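Local coordinates for protein-glutamine gamma-glutamyltransferase 2 (Pagrus major, PDB 1G0D), which probably catalyses the calcium-dependent cross-linking of proteins, joining peptide-bound glutamine to lysine side chains or to small primary amines, at residues 232-246 with 266-278. Numbering follows the deposited sequence.
Sequences LTGRWEEPYTDGVAP and PVKYGQCWVFAAV
Y269, on the strand leading to the catalytic C272, packs against R235 and Y240 of the loop 235-244, which curls round its side chain. Y269 CB lies 3.4 Å from T233 O and also meets R235 CB. With CG anti to its carbonyl carbon (chi1 -60°), the ring runs beside the R235 side chain, R235 CB sitting 3.5 Å from Y269 CG. On the T233 flank, CD1 touches T233 CG2; on the other, Y269 CE2 abuts Y240 CB at 3.6 Å, with Y240 O at the ring edge in plane. R235 NE stands over the ring face, and Y269 OH lies over one face of the guanidinium, toward its rim, the planes 30° apart. K268 CB covers the opposite ring face, across a cis peptide bond. At the tip, Y269 OH accepts from D242 N at 3.0 Å and also meets a water. The R235 guanidinium is fixed in its rotation, NE and NH1 both donating side-on to P239 O in its plane.

The backbone around Y269 is fixed on two sides: T233 N binds V267 O and G270 N binds T233 O in parallel pairing, while V244 N donates to K268 O and V244 O accepts from Y269 N. Beyond it, Q271 NE2 spends both N-H bonds on the loop, 2.6 Å from Q271 NE2 to R235 O and 3.2 Å to Y240 OH, which also bonds E555. Q271 is the N-cap residue of the helix beginning with C272, and W236 CH2 packs 4.1 Å from C272 CB. The triad cysteine, beside H332, is thus tied to this loop through the buried Q271 amide, consistent with a firmly positioned nucleophile.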
ATOM      1  N   LEU A 232      -7.284   2.508  10.429  1.00 14.22           N
ATOM      2  CA  LEU A 232      -6.311   3.519  10.818  1.00 12.13           C
ATOM      3  C   LEU A 232      -6.893   4.914  10.852  1.00 16.18           C
ATOM      4  O   LEU A 232      -7.840   5.243  10.138  1.00 15.72           O
ATOM      5  CB  LEU A 232      -5.156   3.544   9.832  1.00 13.06           C
ATOM      6  CG  LEU A 232      -4.081   2.465   9.893  1.00 15.27           C
ATOM      7  CD1 LEU A 232      -3.407   2.359   8.533  1.00  8.11           C
ATOM      8  CD2 LEU A 232      -3.075   2.807  10.992  1.00 14.09           C
ATOM      9  N   THR A 233      -6.278   5.744  11.679  1.00 17.21           N
ATOM     10  CA  THR A 233      -6.656   7.130  11.810  1.00 13.93           C
ATOM     11  C   THR A 233      -5.571   7.886  11.033  1.00 13.50           C
ATOM     12  O   THR A 233      -4.375   7.623  11.203  1.00 13.57           O
ATOM     13  CB  THR A 233      -6.651   7.530  13.311  1.00 15.45           C
ATOM     14  OG1 THR A 233      -7.820   6.999  13.943  1.00 19.27           O
ATOM     15  CG2 THR A 233      -6.653   9.021  13.481  1.00 15.18           C
ATOM     16  N   GLY A 234      -5.965   8.807  10.160  1.00 13.67           N
ATOM     17  CA  GLY A 234      -4.952   9.541   9.430  1.00 12.36           C
ATOM     18  C   GLY A 234      -4.536  10.812  10.149  1.00 16.98           C
ATOM     19  O   GLY A 234      -5.368  11.498  10.742  1.00 18.34           O
ATOM     20  N   ARG A 235      -3.240  11.112  10.123  1.00 15.53           N
ATOM     21  CA  ARG A 235      -2.712  12.332  10.717  1.00 15.11           C
ATOM     22  C   ARG A 235      -1.654  12.786   9.722  1.00 19.36           C
ATOM     23  O   ARG A 235      -0.593  12.169   9.605  1.00 19.43           O
ATOM     24  CB  ARG A 235      -2.038  12.071  12.045  1.00 19.43           C
ATOM     25  CG  ARG A 235      -1.501  13.341  12.711  1.00 21.09           C
ATOM     26  CD  ARG A 235      -2.601  13.926  13.572  1.00 23.30           C
ATOM     27  NE  ARG A 235      -2.098  14.397  14.849  1.00 26.95           N
ATOM     28  CZ  ARG A 235      -2.836  14.478  15.952  1.00 24.47           C
ATOM     29  NH1 ARG A 235      -2.290  14.922  17.067  1.00 24.06           N
ATOM     30  NH2 ARG A 235      -4.115  14.119  15.943  1.00 22.47           N
ATOM     31  N   TRP A 236      -1.949  13.871   9.012  1.00 19.66           N
ATOM     32  CA  TRP A 236      -1.068  14.372   7.994  1.00 19.20           C
ATOM     33  C   TRP A 236       0.052  15.250   8.462  1.00 21.54           C
ATOM     34  O   TRP A 236       0.947  15.568   7.674  1.00 22.69           O
ATOM     35  CB  TRP A 236      -1.916  15.018   6.898  1.00 21.57           C
ATOM     36  CG  TRP A 236      -2.931  13.983   6.403  1.00 21.26           C
ATOM     37  CD1 TRP A 236      -4.202  13.824   6.857  1.00 26.27           C
ATOM     38  CD2 TRP A 236      -2.676  12.840   5.538  1.00 23.39           C
ATOM     39  NE1 TRP A 236      -4.754  12.651   6.351  1.00 29.24           N
ATOM     40  CE2 TRP A 236      -3.839  12.037   5.548  1.00 22.54           C
ATOM     41  CE3 TRP A 236      -1.579  12.425   4.773  1.00 22.54           C
ATOM     42  CZ2 TRP A 236      -3.935  10.854   4.826  1.00 22.55           C
ATOM     43  CZ3 TRP A 236      -1.684  11.242   4.050  1.00 23.11           C
ATOM     44  CH2 TRP A 236      -2.856  10.475   4.086  1.00 23.02           C
ATOM     45  N   GLU A 237       0.025  15.637   9.743  1.00 24.38           N
ATOM     46  CA  GLU A 237       1.123  16.429  10.292  1.00 22.94           C
ATOM     47  C   GLU A 237       1.548  16.125  11.708  1.00 24.59           C
ATOM     48  O   GLU A 237       0.751  15.835  12.615  1.00 20.84           O
ATOM     49  CB  GLU A 237       0.922  17.943  10.125  1.00 26.51           C
ATOM     50  CG  GLU A 237       2.168  18.625   9.527  1.00 21.58           C
ATOM     51  CD  GLU A 237       2.212  20.097   9.772  1.00 20.09           C
ATOM     52  OE1 GLU A 237       1.171  20.648  10.173  1.00 26.10           O
ATOM     53  OE2 GLU A 237       3.281  20.702   9.564  1.00 19.60           O
ATOM     54  N   GLU A 238       2.873  16.246  11.804  1.00 30.86           N
ATOM     55  CA  GLU A 238       3.775  15.964  12.907  1.00 32.78           C
ATOM     56  C   GLU A 238       3.429  15.815  14.382  1.00 36.81           C
ATOM     57  O   GLU A 238       3.863  14.829  14.978  1.00 47.67           O
ATOM     58  CB  GLU A 238       5.010  16.817  12.709  1.00 29.01           C
ATOM     59  CG  GLU A 238       5.766  17.050  13.901  1.00 31.17           C
ATOM     60  CD  GLU A 238       5.504  18.418  14.388  1.00 34.55           C
ATOM     61  OE1 GLU A 238       5.110  18.492  15.565  1.00 35.38           O
ATOM     62  OE2 GLU A 238       5.679  19.398  13.601  1.00 32.12           O
ATOM     63  N   PRO A 239       2.729  16.753  15.030  1.00 33.27           N
ATOM     64  CA  PRO A 239       2.533  16.307  16.442  1.00 30.22           C
ATOM     65  C   PRO A 239       1.572  15.082  16.495  1.00 27.41           C
ATOM     66  O   PRO A 239       0.353  15.230  16.513  1.00 26.70           O
ATOM     67  CB  PRO A 239       1.955  17.529  17.140  1.00 27.90           C
ATOM     68  CG  PRO A 239       1.392  18.359  16.018  1.00 32.72           C
ATOM     69  CD  PRO A 239       2.177  18.076  14.750  1.00 29.89           C
ATOM     70  N   TYR A 240       2.137  13.876  16.493  1.00 24.51           N
ATOM     71  CA  TYR A 240       1.340  12.651  16.479  1.00 25.60           C
ATOM     72  C   TYR A 240       1.105  12.264  17.903  1.00 32.20           C
ATOM     73  O   TYR A 240       1.336  11.122  18.310  1.00 32.27           O
ATOM     74  CB  TYR A 240       2.113  11.546  15.769  1.00 18.23           C
ATOM     75  CG  TYR A 240       2.502  11.911  14.360  1.00 14.48           C
ATOM     76  CD1 TYR A 240       1.549  11.983  13.339  1.00 15.64           C
ATOM     77  CD2 TYR A 240       3.805  12.247  14.057  1.00 10.88           C
ATOM     78  CE1 TYR A 240       1.901  12.390  12.059  1.00 12.20           C
ATOM     79  CE2 TYR A 240       4.166  12.651  12.787  1.00 13.41           C
ATOM     80  CZ  TYR A 240       3.217  12.723  11.800  1.00 14.73           C
ATOM     81  OH  TYR A 240       3.610  13.143  10.552  1.00 20.89           O
ATOM     82  N   THR A 241       0.594  13.231  18.647  1.00 38.02           N
ATOM     83  CA  THR A 241       0.416  13.080  20.070  1.00 42.87           C
ATOM     84  C   THR A 241       0.004  11.766  20.695  1.00 43.57           C
ATOM     85  O   THR A 241       0.766  11.219  21.510  1.00 47.52           O
ATOM     86  CB  THR A 241      -0.453  14.210  20.637  1.00 42.82           C
ATOM     87  OG1 THR A 241      -1.654  14.329  19.879  1.00 52.64           O
ATOM     88  CG2 THR A 241       0.310  15.513  20.563  1.00 43.92           C
ATOM     89  N   ASP A 242      -1.142  11.208  20.357  1.00 40.47           N
ATOM     90  CA  ASP A 242      -1.451   9.993  21.094  1.00 43.54           C
ATOM     91  C   ASP A 242      -1.448   8.717  20.303  1.00 39.60           C
ATOM     92  O   ASP A 242      -2.407   7.949  20.341  1.00 40.17           O
ATOM     93  CB  ASP A 242      -2.778  10.175  21.814  1.00 54.89           C
ATOM     94  CG  ASP A 242      -2.884  11.537  22.481  1.00 63.50           C
ATOM     95  OD1 ASP A 242      -2.207  11.741  23.528  1.00 65.96           O
ATOM     96  OD2 ASP A 242      -3.636  12.399  21.949  1.00 70.83           O
ATOM     97  N   GLY A 243      -0.351   8.481  19.602  1.00 34.25           N
ATOM     98  CA  GLY A 243      -0.264   7.298  18.777  1.00 31.24           C
ATOM     99  C   GLY A 243       1.093   7.136  18.159  1.00 27.37           C
ATOM    100  O   GLY A 243       2.014   7.836  18.537  1.00 27.16           O
ATOM    101  N   VAL A 244       1.231   6.198  17.223  1.00 25.54           N
ATOM    102  CA  VAL A 244       2.508   5.982  16.574  1.00 21.94           C
ATOM    103  C   VAL A 244       2.591   6.827  15.329  1.00 21.25           C
ATOM    104  O   VAL A 244       1.639   6.925  14.583  1.00 26.60           O
ATOM    105  CB  VAL A 244       2.687   4.507  16.166  1.00 21.44           C
ATOM    106  CG1 VAL A 244       4.004   4.356  15.458  1.00 19.50           C
ATOM    107  CG2 VAL A 244       2.650   3.594  17.396  1.00 23.14           C
ATOM    108  N   ALA A 245       3.718   7.472  15.102  1.00 22.18           N
ATOM    109  CA  ALA A 245       3.838   8.265  13.902  1.00 21.27           C
ATOM    110  C   ALA A 245       3.856   7.317  12.708  1.00 25.34           C
ATOM    111  O   ALA A 245       4.476   6.244  12.759  1.00 26.56           O
ATOM    112  CB  ALA A 245       5.110   9.064  13.942  1.00 18.49           C
ATOM    113  N   PRO A 246       3.172   7.697  11.612  1.00 25.92           N
ATOM    114  CA  PRO A 246       3.117   6.877  10.399  1.00 22.37           C
ATOM    115  C   PRO A 246       4.460   6.387   9.862  1.00 21.09           C
ATOM    116  O   PRO A 246       4.570   5.259   9.394  1.00 22.97           O
ATOM    117  CB  PRO A 246       2.404   7.783   9.403  1.00 20.15           C
ATOM    118  CG  PRO A 246       1.524   8.597  10.241  1.00 22.91           C
ATOM    119  CD  PRO A 246       2.352   8.911  11.463  1.00 25.41           C
ATOM    120  N   PRO A 266      -9.876   2.392  15.383  1.00 18.60           N
ATOM    121  CA  PRO A 266      -8.902   3.016  14.487  1.00 15.53           C
ATOM    122  C   PRO A 266      -7.550   3.171  15.158  1.00 17.32           C
ATOM    123  O   PRO A 266      -7.468   3.599  16.300  1.00 22.30           O
ATOM    124  CB  PRO A 266      -9.544   4.359  14.149  1.00 12.69           C
ATOM    125  CG  PRO A 266     -10.974   4.037  14.085  1.00 11.56           C
ATOM    126  CD  PRO A 266     -11.199   3.031  15.240  1.00 13.37           C
ATOM    127  N   VAL A 267      -6.484   2.803  14.453  1.00 18.68           N
ATOM    128  CA  VAL A 267      -5.139   2.878  14.999  1.00 12.95           C
ATOM    129  C   VAL A 267      -4.512   4.210  14.686  1.00 15.01           C
ATOM    130  O   VAL A 267      -4.636   4.683  13.562  1.00 17.79           O
ATOM    131  CB  VAL A 267      -4.293   1.763  14.399  1.00 11.27           C
ATOM    132  CG1 VAL A 267      -2.871   1.836  14.901  1.00  7.10           C
ATOM    133  CG2 VAL A 267      -4.934   0.420  14.721  1.00  9.18           C
ATOM    134  N   LYS A 268      -3.864   4.828  15.674  1.00 14.88           N
ATOM    135  CA  LYS A 268      -3.190   6.112  15.450  1.00 14.51           C
ATOM    136  C   LYS A 268      -1.686   5.938  15.211  1.00 14.16           C
ATOM    137  O   LYS A 268      -0.985   5.466  16.100  1.00 17.82           O
ATOM    138  CB  LYS A 268      -3.371   7.004  16.664  1.00 16.99           C
ATOM    139  CG  LYS A 268      -4.802   7.397  16.963  1.00 21.87           C
ATOM    140  CD  LYS A 268      -4.829   8.573  17.926  1.00 26.66           C
ATOM    141  CE  LYS A 268      -6.116   8.648  18.670  1.00 28.85           C
ATOM    142  NZ  LYS A 268      -6.413   7.306  19.218  1.00 37.31           N
ATOM    143  N   TYR A 269      -1.156   6.346  14.057  1.00 15.45           N
ATOM    144  CA  TYR A 269      -1.886   7.019  12.972  1.00 17.61           C
ATOM    145  C   TYR A 269      -1.369   6.452  11.654  1.00 14.98           C
ATOM    146  O   TYR A 269      -0.474   5.643  11.630  1.00 14.02           O
ATOM    147  CB  TYR A 269      -1.581   8.538  12.970  1.00 17.32           C
ATOM    148  CG  TYR A 269      -1.938   9.317  14.244  1.00 18.00           C
ATOM    149  CD1 TYR A 269      -3.248   9.770  14.501  1.00 15.57           C
ATOM    150  CD2 TYR A 269      -0.958   9.616  15.174  1.00 17.34           C
ATOM    151  CE1 TYR A 269      -3.544  10.506  15.678  1.00 20.91           C
ATOM    152  CE2 TYR A 269      -1.239  10.338  16.335  1.00 18.54           C
ATOM    153  CZ  TYR A 269      -2.517  10.784  16.602  1.00 19.70           C
ATOM    154  OH  TYR A 269      -2.726  11.467  17.810  1.00 21.06           O
ATOM    155  N   GLY A 270      -1.901   6.917  10.547  1.00 16.75           N
ATOM    156  CA  GLY A 270      -1.391   6.438   9.289  1.00 15.23           C
ATOM    157  C   GLY A 270      -1.340   7.560   8.263  1.00 20.16           C
ATOM    158  O   GLY A 270      -1.925   8.636   8.451  1.00 21.19           O
ATOM    159  N   GLN A 271      -0.594   7.314   7.189  1.00 22.91           N
ATOM    160  CA  GLN A 271      -0.494   8.242   6.066  1.00 20.97           C
ATOM    161  C   GLN A 271      -0.673   7.405   4.780  1.00 18.78           C
ATOM    162  O   GLN A 271      -0.649   6.179   4.857  1.00 15.98           O
ATOM    163  CB  GLN A 271       0.835   8.988   6.113  1.00 21.04           C
ATOM    164  CG  GLN A 271       0.649  10.314   6.808  1.00 17.86           C
ATOM    165  CD  GLN A 271       1.910  10.877   7.442  1.00 23.10           C
ATOM    166  OE1 GLN A 271       3.053  10.542   7.062  1.00 18.31           O
ATOM    167  NE2 GLN A 271       1.706  11.756   8.417  1.00 23.42           N
ATOM    168  N   CYS A 272      -0.834   8.038   3.614  1.00 17.44           N
ATOM    169  CA  CYS A 272      -1.105   7.287   2.392  1.00 13.77           C
ATOM    170  C   CYS A 272      -0.387   5.970   2.118  1.00 15.06           C
ATOM    171  O   CYS A 272      -1.073   4.986   1.844  1.00 22.05           O
ATOM    172  CB  CYS A 272      -1.068   8.192   1.161  1.00 11.54           C
ATOM    173  SG  CYS A 272       0.505   8.593   0.549  1.00 11.88           S
ATOM    174  N   TRP A 273       0.935   5.888   2.205  1.00 16.20           N
ATOM    175  CA  TRP A 273       1.591   4.586   1.948  1.00 16.35           C
ATOM    176  C   TRP A 273       1.325   3.508   3.037  1.00 17.19           C
ATOM    177  O   TRP A 273       1.447   2.312   2.761  1.00 19.97           O
ATOM    178  CB  TRP A 273       3.110   4.745   1.722  1.00 14.32           C
ATOM    179  CG  TRP A 273       3.807   4.962   2.977  1.00 15.69           C
ATOM    180  CD1 TRP A 273       4.309   4.010   3.813  1.00 16.24           C
ATOM    181  CD2 TRP A 273       3.955   6.212   3.650  1.00 15.09           C
ATOM    182  NE1 TRP A 273       4.748   4.586   4.973  1.00 14.78           N
ATOM    183  CE2 TRP A 273       4.541   5.944   4.901  1.00 18.42           C
ATOM    184  CE3 TRP A 273       3.643   7.536   3.321  1.00 13.09           C
ATOM    185  CZ2 TRP A 273       4.823   6.955   5.827  1.00 15.38           C
ATOM    186  CZ3 TRP A 273       3.919   8.530   4.229  1.00 10.87           C
ATOM    187  CH2 TRP A 273       4.502   8.237   5.468  1.00 14.78           C
ATOM    188  N   VAL A 274       0.979   3.906   4.266  1.00 14.33           N
ATOM    189  CA  VAL A 274       0.653   2.933   5.322  1.00 11.49           C
ATOM    190  C   VAL A 274      -0.758   2.316   5.116  1.00 13.24           C
ATOM    191  O   VAL A 274      -1.011   1.173   5.525  1.00 16.26           O
ATOM    192  CB  VAL A 274       0.664   3.588   6.714  1.00  8.33           C
ATOM    193  CG1 VAL A 274       0.328   2.569   7.744  1.00  7.69           C
ATOM    194  CG2 VAL A 274       1.987   4.125   7.017  1.00  8.76           C
ATOM    195  N   PHE A 275      -1.663   3.081   4.487  1.00 14.35           N
ATOM    196  CA  PHE A 275      -3.039   2.657   4.175  1.00 11.46           C
ATOM    197  C   PHE A 275      -2.935   1.660   3.030  1.00 12.93           C
ATOM    198  O   PHE A 275      -3.615   0.654   3.013  1.00 14.10           O
ATOM    199  CB  PHE A 275      -3.900   3.801   3.606  1.00 13.06           C
ATOM    200  CG  PHE A 275      -4.180   4.912   4.553  1.00 14.59           C
ATOM    201  CD1 PHE A 275      -4.101   4.721   5.928  1.00 17.36           C
ATOM    202  CD2 PHE A 275      -4.414   6.200   4.051  1.00 18.84           C
ATOM    203  CE1 PHE A 275      -4.224   5.795   6.792  1.00 22.03           C
ATOM    204  CE2 PHE A 275      -4.541   7.302   4.900  1.00 18.26           C
ATOM    205  CZ  PHE A 275      -4.443   7.102   6.273  1.00 24.01           C
ATOM    206  N   ALA A 276      -2.117   1.989   2.033  1.00 11.54           N
ATOM    207  CA  ALA A 276      -1.948   1.130   0.875  1.00  9.23           C
ATOM    208  C   ALA A 276      -1.332  -0.215   1.287  1.00 13.13           C
ATOM    209  O   ALA A 276      -1.871  -1.269   0.925  1.00 17.67           O
ATOM    210  CB  ALA A 276      -1.097   1.822  -0.150  1.00  2.38           C
ATOM    211  N   ALA A 277      -0.229  -0.185   2.045  1.00 12.25           N
ATOM    212  CA  ALA A 277       0.424  -1.402   2.525  1.00 10.53           C
ATOM    213  C   ALA A 277      -0.544  -2.238   3.324  1.00 13.94           C
ATOM    214  O   ALA A 277      -0.607  -3.418   3.107  1.00 21.45           O
ATOM    215  CB  ALA A 277       1.547  -1.071   3.380  1.00 15.07           C
ATOM    216  N   VAL A 278      -1.301  -1.650   4.251  1.00 13.62           N
ATOM    217  CA  VAL A 278      -2.275  -2.432   5.035  1.00  6.95           C
ATOM    218  C   VAL A 278      -3.374  -2.976   4.099  1.00 12.57           C
ATOM    219  O   VAL A 278      -3.908  -4.054   4.317  1.00 16.30           O
ATOM    220  CB  VAL A 278      -2.908  -1.556   6.156  1.00  8.08           C
ATOM    221  CG1 VAL A 278      -4.075  -2.240   6.811  1.00  5.45           C
ATOM    222  CG2 VAL A 278      -1.890  -1.239   7.180  1.00  3.58           C
TER
HETATM  223  O   HOH W   1      -8.459   6.664  17.100  1.00 47.99           O
HETATM  224  O   HOH W   2      -5.410  12.321  18.131  1.00 68.05           O
HETATM  225  O   HOH W   3       5.689   3.831   7.602  1.00 31.99           O